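Local coordinates for disulfide bond protein A (Staphylococcus aureus, PDB 3BCI) that probably works as a thiol:disulfide oxidoreductase of the DsbA subfamily, exchanging disulfides with other proteins through a redox-active cysteine pair on a thioredoxin fold, at residues Leu57-Ala67 with Glu93-Leu103; Arg66-Ala75 with Asn118-Thr126. One frame throughout, in Å; residues are numbered along the deposited sequence. Where two conformers were deposited one is given.

Contact 1. Residues Leu57-Ala67 with Glu93-Leu103; sequences LGKDSIVGSRA and ENKEWLTKELL
Asp-60 and Leu-98 carry this contact, which joins the start of helix 61-74 to the loop leading into helix 100-108, both in the helical part that DsbA proteins carry between strands of their thioredoxin fold. The Asp-60 carboxylate reaches across to the loop backbone, and its OD2 takes the amide N of Leu-98 at 2.9 Å, nearly straight at 160°, through the anti lone pair. The torsion that sets this up has CG lying between backbone N and carbonyl carbon (chi1 59°). On the loop side, inverse gamma turns centred on Glu-96 and Leu-98 bend the chain around the carboxylate, and CA of Glu-96 sits 3.2 Å from the same OD2. The other oxygen, OD1, makes a salt bridge to Lys-22, whose NZ also bonds the carbonyls of Leu-57, Glu-93 and Lys-95; the lysine thus probably helps to keep this buried acid charged.

Leu-98 begins beside the acid, CB 3.3 Å from OD2 of Asp-60, and then turns apolar, running CD1 on to 4.0 Å from CA of Ser-61, while its CG lies over the centre of one face of the Trp-97 indole. The absence of a side chain on Gly-64 leaves room for CD1 of Leu-98. At the outer margin the aliphatic part of Lys-59 crosses the carboxylate of Glu-96, but the charged ends stay 5.3 Å apart, NZ to OE2. Farther along, Thr-99 caps helix 100-108, its OG1 accepting from N of Leu-102. Leu-103 then packs on the helix: CD1 rests on CA of Gly-64 and lies 3.7 Å from CG1 of Val-63, and both methyls lie 4.1 Å from CB of Ala-67.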
loop_
_atom_site.group_PDB
_atom_site.type_symbol
_atom_site.label_atom_id
_atom_site.label_comp_id
_atom_site.label_asym_id
_atom_site.label_seq_id
_atom_site.Cartn_x
_atom_site.Cartn_y
_atom_site.Cartn_z
ATOM N N LEU A 57 -7.868 5.116 -10.156
ATOM C CA LEU A 57 -9.318 5.150 -10.015
ATOM C C LEU A 57 -9.931 6.475 -9.557
ATOM O O LEU A 57 -10.939 6.487 -8.851
ATOM C CB LEU A 57 -9.756 4.017 -9.083
ATOM C CG LEU A 57 -9.498 2.626 -9.680
ATOM C CD1 LEU A 57 -9.814 1.543 -8.658
ATOM C CD2 LEU A 57 -10.360 2.448 -10.936
ATOM N N GLY A 58 -9.339 7.589 -9.970
ATOM C CA GLY A 58 -9.879 8.880 -9.577
ATOM C C GLY A 58 -8.811 9.840 -9.092
ATOM O O GLY A 58 -7.727 9.420 -8.693
ATOM N N LYS A 59 -9.123 11.133 -9.108
ATOM C CA LYS A 59 -8.169 12.152 -8.687
ATOM C C LYS A 59 -7.782 12.051 -7.219
ATOM O O LYS A 59 -6.763 12.598 -6.811
ATOM C CB LYS A 59 -8.725 13.551 -8.980
ATOM C CG LYS A 59 -10.104 13.795 -8.411
ATOM C CD LYS A 59 -10.654 15.175 -8.774
ATOM C CE LYS A 59 -10.121 16.285 -7.870
ATOM N NZ LYS A 59 -8.757 16.759 -8.234
ATOM N N ASP A 60 -8.585 11.350 -6.425
ATOM C CA ASP A 60 -8.285 11.197 -5.010
ATOM C C ASP A 60 -7.375 9.995 -4.741
ATOM O O ASP A 60 -6.838 9.855 -3.644
ATOM C CB ASP A 60 -9.584 11.075 -4.207
ATOM C CG ASP A 60 -10.439 9.904 -4.647
ATOM O OD1 ASP A 60 -10.658 9.740 -5.869
ATOM O OD2 ASP A 60 -10.906 9.154 -3.765
ATOM N N SER A 61 -7.201 9.136 -5.743
ATOM C CA SER A 61 -6.347 7.956 -5.603
ATOM C C SER A 61 -4.921 8.345 -5.251
ATOM O O SER A 61 -4.314 7.769 -4.352
ATOM C CB SER A 61 -6.322 7.137 -6.902
ATOM O OG SER A 61 -7.417 6.243 -6.978
ATOM N N ILE A 62 -4.391 9.330 -5.966
ATOM C CA ILE A 62 -3.027 9.795 -5.750
ATOM C C ILE A 62 -2.864 10.440 -4.376
ATOM O O ILE A 62 -1.788 10.374 -3.777
ATOM C CB ILE A 62 -2.611 10.808 -6.852
ATOM C CG1 ILE A 62 -1.100 11.040 -6.818
ATOM C CG2 ILE A 62 -3.356 12.128 -6.661
ATOM C CD1 ILE A 62 -0.281 9.805 -7.190
ATOM N N VAL A 63 -3.928 11.064 -3.878
ATOM C CA VAL A 63 -3.868 11.709 -2.573
ATOM C C VAL A 63 -3.729 10.624 -1.513
ATOM O O VAL A 63 -2.929 10.747 -0.584
ATOM C CB VAL A 63 -5.139 12.548 -2.283
ATOM C CG1 VAL A 63 -5.022 13.207 -0.919
ATOM C CG2 VAL A 63 -5.320 13.620 -3.356
ATOM N N GLY A 64 -4.514 9.561 -1.660
ATOM C CA GLY A 64 -4.446 8.459 -0.719
ATOM C C GLY A 64 -3.064 7.831 -0.768
ATOM O O GLY A 64 -2.510 7.441 0.264
ATOM N N SER A 65 -2.501 7.745 -1.969
ATOM C CA SER A 65 -1.176 7.165 -2.154
ATOM C C SER A 65 -0.112 8.000 -1.452
ATOM O O SER A 65 0.799 7.452 -0.842
ATOM C CB SER A 65 -0.837 7.054 -3.642
ATOM O OG SER A 65 0.434 6.447 -3.817
ATOM N N ARG A 66 -0.215 9.324 -1.550
ATOM C CA ARG A 66 0.745 10.205 -0.881
ATOM C C ARG A 66 0.715 10.000 0.640
ATOM O O ARG A 66 1.754 9.847 1.273
ATOM C CB ARG A 66 0.432 11.673 -1.187
ATOM C CG ARG A 66 0.651 12.076 -2.634
ATOM C CD ARG A 66 0.012 13.427 -2.913
ATOM N NE ARG A 66 0.088 13.782 -4.325
ATOM C CZ ARG A 66 -0.766 14.600 -4.930
ATOM N NH1 ARG A 66 -1.761 15.148 -4.246
ATOM N NH2 ARG A 66 -0.625 14.868 -6.218
ATOM N N ALA A 67 -0.480 10.009 1.224
ATOM C CA ALA A 67 -0.615 9.826 2.666
ATOM C C ALA A 67 -0.032 8.477 3.060
ATOM O O ALA A 67 0.658 8.360 4.075
ATOM C CB ALA A 67 -2.085 9.904 3.077
ATOM N N GLU A 93 -15.940 3.127 -5.809
ATOM C CA GLU A 93 -14.787 3.654 -6.524
ATOM C C GLU A 93 -15.106 4.880 -7.374
ATOM O O GLU A 93 -14.200 5.559 -7.851
ATOM C CB GLU A 93 -14.175 2.565 -7.399
ATOM C CG GLU A 93 -15.004 2.200 -8.607
ATOM C CD GLU A 93 -14.511 0.939 -9.256
ATOM O OE1 GLU A 93 -14.904 -0.151 -8.802
ATOM O OE2 GLU A 93 -13.715 1.040 -10.207
ATOM N N ASN A 94 -16.391 5.162 -7.570
ATOM C CA ASN A 94 -16.781 6.325 -8.360
ATOM C C ASN A 94 -16.836 7.573 -7.489
ATOM O O ASN A 94 -16.986 8.687 -7.990
ATOM C CB ASN A 94 -18.121 6.090 -9.054
ATOM C CG ASN A 94 -18.019 5.067 -10.170
ATOM O OD1 ASN A 94 -17.156 5.172 -11.047
ATOM N ND2 ASN A 94 -18.901 4.074 -10.145
ATOM N N LYS A 95 -16.707 7.375 -6.182
ATOM C CA LYS A 95 -16.708 8.476 -5.228
ATOM C C LYS A 95 -15.262 8.855 -4.929
ATOM O O LYS A 95 -14.383 7.991 -4.903
ATOM C CB LYS A 95 -17.356 8.057 -3.908
ATOM C CG LYS A 95 -18.849 7.806 -3.941
ATOM C CD LYS A 95 -19.298 7.264 -2.588
ATOM C CE LYS A 95 -20.807 7.137 -2.489
ATOM N NZ LYS A 95 -21.474 8.468 -2.455
ATOM N N GLU A 96 -15.014 10.140 -4.708
ATOM C CA GLU A 96 -13.673 10.592 -4.362
ATOM C C GLU A 96 -13.639 10.579 -2.837
ATOM O O GLU A 96 -13.526 11.623 -2.197
ATOM C CB GLU A 96 -13.423 12.009 -4.884
ATOM C CG GLU A 96 -13.745 12.195 -6.357
ATOM C CD GLU A 96 -13.332 13.558 -6.877
ATOM O OE1 GLU A 96 -13.240 14.504 -6.067
ATOM O OE2 GLU A 96 -13.109 13.685 -8.100
ATOM N N TRP A 97 -13.750 9.383 -2.264
ATOM C CA TRP A 97 -13.770 9.220 -0.819
ATOM C C TRP A 97 -12.428 9.402 -0.111
ATOM O O TRP A 97 -12.395 9.569 1.108
ATOM C CB TRP A 97 -14.355 7.853 -0.448
ATOM C CG TRP A 97 -13.564 6.675 -0.951
ATOM C CD1 TRP A 97 -13.631 6.106 -2.192
ATOM C CD2 TRP A 97 -12.594 5.918 -0.216
ATOM N NE1 TRP A 97 -12.763 5.040 -2.273
ATOM C CE2 TRP A 97 -12.113 4.904 -1.075
ATOM C CE3 TRP A 97 -12.082 6.001 1.086
ATOM C CZ2 TRP A 97 -11.144 3.973 -0.671
ATOM C CZ3 TRP A 97 -11.120 5.078 1.488
ATOM C CH2 TRP A 97 -10.661 4.077 0.609
ATOM N N LEU A 98 -11.324 9.366 -0.858
ATOM C CA LEU A 98 -10.006 9.544 -0.248
ATOM C C LEU A 98 -9.702 11.028 -0.056
ATOM O O LEU A 98 -8.787 11.577 -0.662
ATOM C CB LEU A 98 -8.915 8.886 -1.102
ATOM C CG LEU A 98 -8.886 7.354 -1.056
ATOM C CD1 LEU A 98 -8.007 6.812 -2.173
ATOM C CD2 LEU A 98 -8.372 6.900 0.310
ATOM N N THR A 99 -10.484 11.664 0.808
ATOM C CA THR A 99 -10.330 13.080 1.108
ATOM C C THR A 99 -9.247 13.282 2.167
ATOM O O THR A 99 -8.875 12.348 2.873
ATOM C CB THR A 99 -11.643 13.662 1.648
ATOM O OG1 THR A 99 -11.957 13.039 2.900
ATOM C CG2 THR A 99 -12.791 13.399 0.666
ATOM N N LYS A 100 -8.743 14.504 2.276
ATOM C CA LYS A 100 -7.719 14.796 3.268
ATOM C C LYS A 100 -8.308 14.657 4.669
ATOM O O LYS A 100 -7.603 14.321 5.623
ATOM C CB LYS A 100 -7.169 16.202 3.050
ATOM C CG LYS A 100 -6.434 16.350 1.728
ATOM C CD LYS A 100 -5.833 17.734 1.568
ATOM C CE LYS A 100 -5.142 17.863 0.221
ATOM N NZ LYS A 100 -4.629 19.241 -0.005
ATOM N N GLU A 101 -9.609 14.907 4.786
ATOM C CA GLU A 101 -10.289 14.786 6.065
ATOM C C GLU A 101 -10.238 13.334 6.520
ATOM O O GLU A 101 -9.854 13.041 7.649
ATOM C CB GLU A 101 -11.757 15.216 5.948
ATOM C CG GLU A 101 -12.492 15.242 7.291
ATOM C CD GLU A 101 -14.001 15.348 7.147
ATOM O OE1 GLU A 101 -14.471 15.898 6.130
ATOM O OE2 GLU A 101 -14.721 14.892 8.061
ATOM N N LEU A 102 -10.632 12.424 5.634
ATOM C CA LEU A 102 -10.627 11.003 5.964
ATOM C C LEU A 102 -9.209 10.489 6.179
ATOM O O LEU A 102 -8.955 9.719 7.106
ATOM C CB LEU A 102 -11.314 10.190 4.859
ATOM C CG LEU A 102 -11.352 8.671 5.067
ATOM C CD1 LEU A 102 -12.575 8.083 4.384
ATOM C CD2 LEU A 102 -10.069 8.039 4.526
ATOM N N LEU A 103 -8.280 10.910 5.327
ATOM C CA LEU A 103 -6.899 10.463 5.478
ATOM C C LEU A 103 -6.292 10.963 6.793
ATOM O O LEU A 103 -5.630 10.204 7.501
ATOM C CB LEU A 103 -6.068 10.917 4.273
ATOM C CG LEU A 103 -6.465 10.172 2.988
ATOM C CD1 LEU A 103 -5.858 10.855 1.777
ATOM C CD2 LEU A 103 -6.008 8.720 3.076
#

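Contact 2. Residues Arg66-Ala75 with Asn118-Thr126; sequences RASHAVLMYA and NKIIKDYKT
Ile-120 packs against Ala-70 at the apolar centre, where helix segments 66-74 and 118-125 cross at 139°, their axes 8.4 Å apart at closest approach. Its CG2 lies 3.7 Å from CB of Ala-70 and also meets CG2 of Val-71; CG1 slides past CB of Tyr-74 and carries CD1 on to Ala-75. One turn along, the small Ala-67 lets the Tyr-124 ring close in: CB of Ala-67 stands 3.8 Å from the ring centroid, 10° off the normal, a CH-pi contact, with CG of Lys-125 over the opposite face.

Tyr-74 makes the passage to the polar edge. With its CG anti to the backbone N and a bend at chi3, Lys-119 lies along one face of the Tyr-74 ring, CG 4.0 Å from the centroid; CG of Met-73 lies against the other, offset toward the rim. OH of Tyr-74 donates to OD2 of Asp-123 at 2.7 Å, meeting the acid from above the carboxylate plane, which is turned 73° from the ring. OD1 of Asp-123 is held by Ser-131. Two waters bridge the ends, one between NH1 of Arg-66 and O of Tyr-124, the other between O of Tyr-74 and NZ of Lys-119.

With neighbours against both faces and its hydroxyl bonded, the Tyr-74 ring is probably restrained from turning, and the bonds from Tyr-74 and Ser-131 would help to stabilise negative charge on Asp-123.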
loop_
_atom_site.group_PDB
_atom_site.type_symbol
_atom_site.label_atom_id
_atom_site.label_comp_id
_atom_site.label_asym_id
_atom_site.label_seq_id
_atom_site.Cartn_x
_atom_site.Cartn_y
_atom_site.Cartn_z
ATOM N N ARG A 66 -0.215 9.324 -1.550
ATOM C CA ARG A 66 0.745 10.205 -0.881
ATOM C C ARG A 66 0.715 10.000 0.640
ATOM O O ARG A 66 1.754 9.847 1.273
ATOM C CB ARG A 66 0.432 11.673 -1.187
ATOM C CG ARG A 66 0.651 12.076 -2.634
ATOM C CD ARG A 66 0.012 13.427 -2.913
ATOM N NE ARG A 66 0.088 13.782 -4.325
ATOM C CZ ARG A 66 -0.766 14.600 -4.930
ATOM N NH1 ARG A 66 -1.761 15.148 -4.246
ATOM N NH2 ARG A 66 -0.625 14.868 -6.218
ATOM N N ALA A 67 -0.480 10.009 1.224
ATOM C CA ALA A 67 -0.615 9.826 2.666
ATOM C C ALA A 67 -0.032 8.477 3.060
ATOM O O ALA A 67 0.658 8.360 4.075
ATOM C CB ALA A 67 -2.085 9.904 3.077
ATOM N N SER A 68 -0.310 7.463 2.244
ATOM C CA SER A 68 0.185 6.113 2.485
ATOM C C SER A 68 1.712 6.098 2.503
ATOM O O SER A 68 2.328 5.514 3.401
ATOM C CB SER A 68 -0.336 5.168 1.394
ATOM O OG SER A 68 0.107 3.838 1.606
ATOM N N HIS A 69 2.324 6.740 1.511
ATOM C CA HIS A 69 3.783 6.797 1.435
ATOM C C HIS A 69 4.383 7.616 2.577
ATOM O O HIS A 69 5.490 7.331 3.035
ATOM C CB HIS A 69 4.225 7.362 0.081
ATOM C CG HIS A 69 4.305 6.327 -0.998
ATOM N ND1 HIS A 69 5.307 5.384 -1.050
ATOM C CD2 HIS A 69 3.479 6.055 -2.038
ATOM C CE1 HIS A 69 5.098 4.575 -2.073
ATOM N NE2 HIS A 69 3.994 4.960 -2.689
ATOM N N ALA A 70 3.656 8.630 3.038
ATOM C CA ALA A 70 4.141 9.447 4.148
ATOM C C ALA A 70 4.192 8.569 5.401
ATOM O O ALA A 70 5.171 8.591 6.148
ATOM C CB ALA A 70 3.215 10.654 4.371
ATOM N N VAL A 71 3.137 7.789 5.622
ATOM C CA VAL A 71 3.086 6.893 6.774
ATOM C C VAL A 71 4.234 5.886 6.721
ATOM O O VAL A 71 4.912 5.646 7.724
ATOM C CB VAL A 71 1.743 6.117 6.826
ATOM C CG1 VAL A 71 1.792 5.041 7.912
ATOM C CG2 VAL A 71 0.599 7.084 7.101
ATOM N N LEU A 72 4.449 5.298 5.549
ATOM C CA LEU A 72 5.508 4.316 5.370
ATOM C C LEU A 72 6.895 4.866 5.718
ATOM O O LEU A 72 7.668 4.224 6.433
ATOM C CB LEU A 72 5.512 3.810 3.921
ATOM C CG LEU A 72 6.704 2.931 3.527
ATOM C CD1 LEU A 72 6.701 1.661 4.374
ATOM C CD2 LEU A 72 6.636 2.590 2.037
ATOM N N MET A 73 7.213 6.057 5.222
ATOM C CA MET A 73 8.533 6.627 5.477
ATOM C C MET A 73 8.774 7.176 6.877
ATOM O O MET A 73 9.908 7.170 7.341
ATOM C CB MET A 73 8.852 7.717 4.449
ATOM C CG MET A 73 7.885 8.875 4.436
ATOM S SD MET A 73 8.364 10.128 3.217
ATOM C CE MET A 73 8.338 9.153 1.728
ATOM N N TYR A 74 7.723 7.642 7.550
ATOM C CA TYR A 74 7.875 8.205 8.890
ATOM C C TYR A 74 7.415 7.305 10.035
ATOM O O TYR A 74 7.796 7.514 11.186
ATOM C CB TYR A 74 7.145 9.546 8.977
ATOM C CG TYR A 74 7.712 10.597 8.056
ATOM C CD1 TYR A 74 9.069 10.910 8.084
ATOM C CD2 TYR A 74 6.894 11.287 7.163
ATOM C CE1 TYR A 74 9.601 11.886 7.248
ATOM C CE2 TYR A 74 7.415 12.268 6.322
ATOM C CZ TYR A 74 8.770 12.561 6.372
ATOM O OH TYR A 74 9.292 13.538 5.557
ATOM N N ALA A 75 6.592 6.313 9.723
ATOM C CA ALA A 75 6.105 5.388 10.737
ATOM C C ALA A 75 5.965 4.006 10.119
ATOM O O ALA A 75 4.872 3.433 10.082
ATOM C CB ALA A 75 4.757 5.870 11.294
ATOM N N ASN A 118 1.905 14.979 13.000
ATOM C CA ASN A 118 1.900 16.259 12.290
ATOM C C ASN A 118 2.836 16.232 11.092
ATOM O O ASN A 118 2.528 16.793 10.041
ATOM C CB ASN A 118 2.320 17.411 13.218
ATOM C CG ASN A 118 1.311 17.674 14.313
ATOM O OD1 ASN A 118 0.135 17.352 14.170
ATOM N ND2 ASN A 118 1.760 18.278 15.407
ATOM N N LYS A 119 3.982 15.584 11.263
ATOM C CA LYS A 119 4.985 15.482 10.203
ATOM C C LYS A 119 4.452 14.736 8.977
ATOM O O LYS A 119 4.689 15.137 7.838
ATOM C CB LYS A 119 6.229 14.779 10.753
ATOM C CG LYS A 119 7.354 14.581 9.755
ATOM C CD LYS A 119 8.587 14.009 10.448
ATOM C CE LYS A 119 8.276 12.693 11.155
ATOM N NZ LYS A 119 9.450 12.180 11.914
ATOM N N ILE A 120 3.727 13.650 9.219
ATOM C CA ILE A 120 3.148 12.847 8.145
ATOM C C ILE A 120 2.063 13.621 7.401
ATOM O O ILE A 120 2.040 13.650 6.167
ATOM C CB ILE A 120 2.536 11.549 8.716
ATOM C CG1 ILE A 120 3.659 10.628 9.205
ATOM C CG2 ILE A 120 1.651 10.869 7.668
ATOM C CD1 ILE A 120 3.170 9.428 10.009
ATOM N N ILE A 121 1.170 14.244 8.165
ATOM C CA ILE A 121 0.059 15.015 7.620
ATOM C C ILE A 121 0.545 16.170 6.748
ATOM O O ILE A 121 0.002 16.416 5.673
ATOM C CB ILE A 121 -0.837 15.544 8.774
ATOM C CG1 ILE A 121 -1.515 14.361 9.471
ATOM C CG2 ILE A 121 -1.887 16.496 8.253
ATOM C CD1 ILE A 121 -2.416 14.754 10.639
ATOM N N LYS A 122 1.580 16.868 7.196
ATOM C CA LYS A 122 2.107 17.982 6.418
ATOM C C LYS A 122 2.876 17.502 5.182
ATOM O O LYS A 122 2.801 18.110 4.116
ATOM C CB LYS A 122 3.009 18.848 7.305
ATOM C CG LYS A 122 3.547 20.114 6.634
ATOM C CD LYS A 122 4.876 19.873 5.947
ATOM C CE LYS A 122 5.479 21.179 5.453
ATOM N NZ LYS A 122 6.818 20.976 4.840
ATOM N N ASP A 123 3.602 16.396 5.315
ATOM C CA ASP A 123 4.387 15.886 4.198
ATOM C C ASP A 123 3.564 15.465 2.978
ATOM O O ASP A 123 3.887 15.849 1.858
ATOM C CB ASP A 123 5.269 14.719 4.666
ATOM C CG ASP A 123 6.374 14.378 3.666
ATOM O OD1 ASP A 123 6.087 13.751 2.623
ATOM O OD2 ASP A 123 7.537 14.749 3.924
ATOM N N TYR A 124 2.494 14.698 3.183
ATOM C CA TYR A 124 1.692 14.248 2.048
ATOM C C TYR A 124 0.877 15.352 1.385
ATOM O O TYR A 124 0.372 15.171 0.280
ATOM C CB TYR A 124 0.788 13.068 2.457
ATOM C CG TYR A 124 -0.622 13.398 2.910
ATOM C CD1 TYR A 124 -1.659 13.541 1.988
ATOM C CD2 TYR A 124 -0.932 13.510 4.269
ATOM C CE1 TYR A 124 -2.974 13.784 2.407
ATOM C CE2 TYR A 124 -2.241 13.754 4.699
ATOM C CZ TYR A 124 -3.256 13.888 3.765
ATOM O OH TYR A 124 -4.550 14.119 4.188
ATOM N N LYS A 125 0.769 16.501 2.046
ATOM C CA LYS A 125 0.018 17.625 1.494
ATOM C C LYS A 125 0.932 18.675 0.867
ATOM O O LYS A 125 0.460 19.649 0.287
ATOM C CB LYS A 125 -0.820 18.296 2.584
ATOM C CG LYS A 125 -1.820 17.377 3.273
ATOM C CD LYS A 125 -2.617 18.134 4.323
ATOM C CE LYS A 125 -3.610 17.225 5.017
ATOM N NZ LYS A 125 -4.383 17.945 6.059
ATOM N N THR A 126 2.240 18.479 0.986
ATOM C CA THR A 126 3.202 19.435 0.443
ATOM C C THR A 126 3.717 19.038 -0.938
ATOM O O THR A 126 4.339 17.993 -1.105
ATOM C CB THR A 126 4.404 19.594 1.388
ATOM O OG1 THR A 126 3.939 19.984 2.687
ATOM C CG2 THR A 126 5.364 20.658 0.860
HETATM O O HOH W 1 -1.837 15.643 -1.339
HETATM O O HOH W 2 9.751 9.289 11.749
#

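How the contacts relate
Contacts 1 and 2 lie 14 Å apart, centre to centre, and both use helix 61-74: contact 1 its start, contact 2 its later turns, with Arg-66 and Ala-67 common to both. Along the chain the segments alternate, 57-67, 66-75, 93-103, 118-126, and the partner helices 100-108 and 114-125 are consecutive. The Tyr-124 ring joins the two, its OH 3.4 Å from CA of Lys-100 and its CE1 3.9 Å from CG1 of Val-63, while Asp-104 takes its hydroxyl. Together the contacts help hold the helical region, placed between strands 48-53 and 152-155 in sequence, as one packed unit; at the start of contact 1 the side chain of Leu-57 touches the redox-active Cys-23/Cys-26 motif.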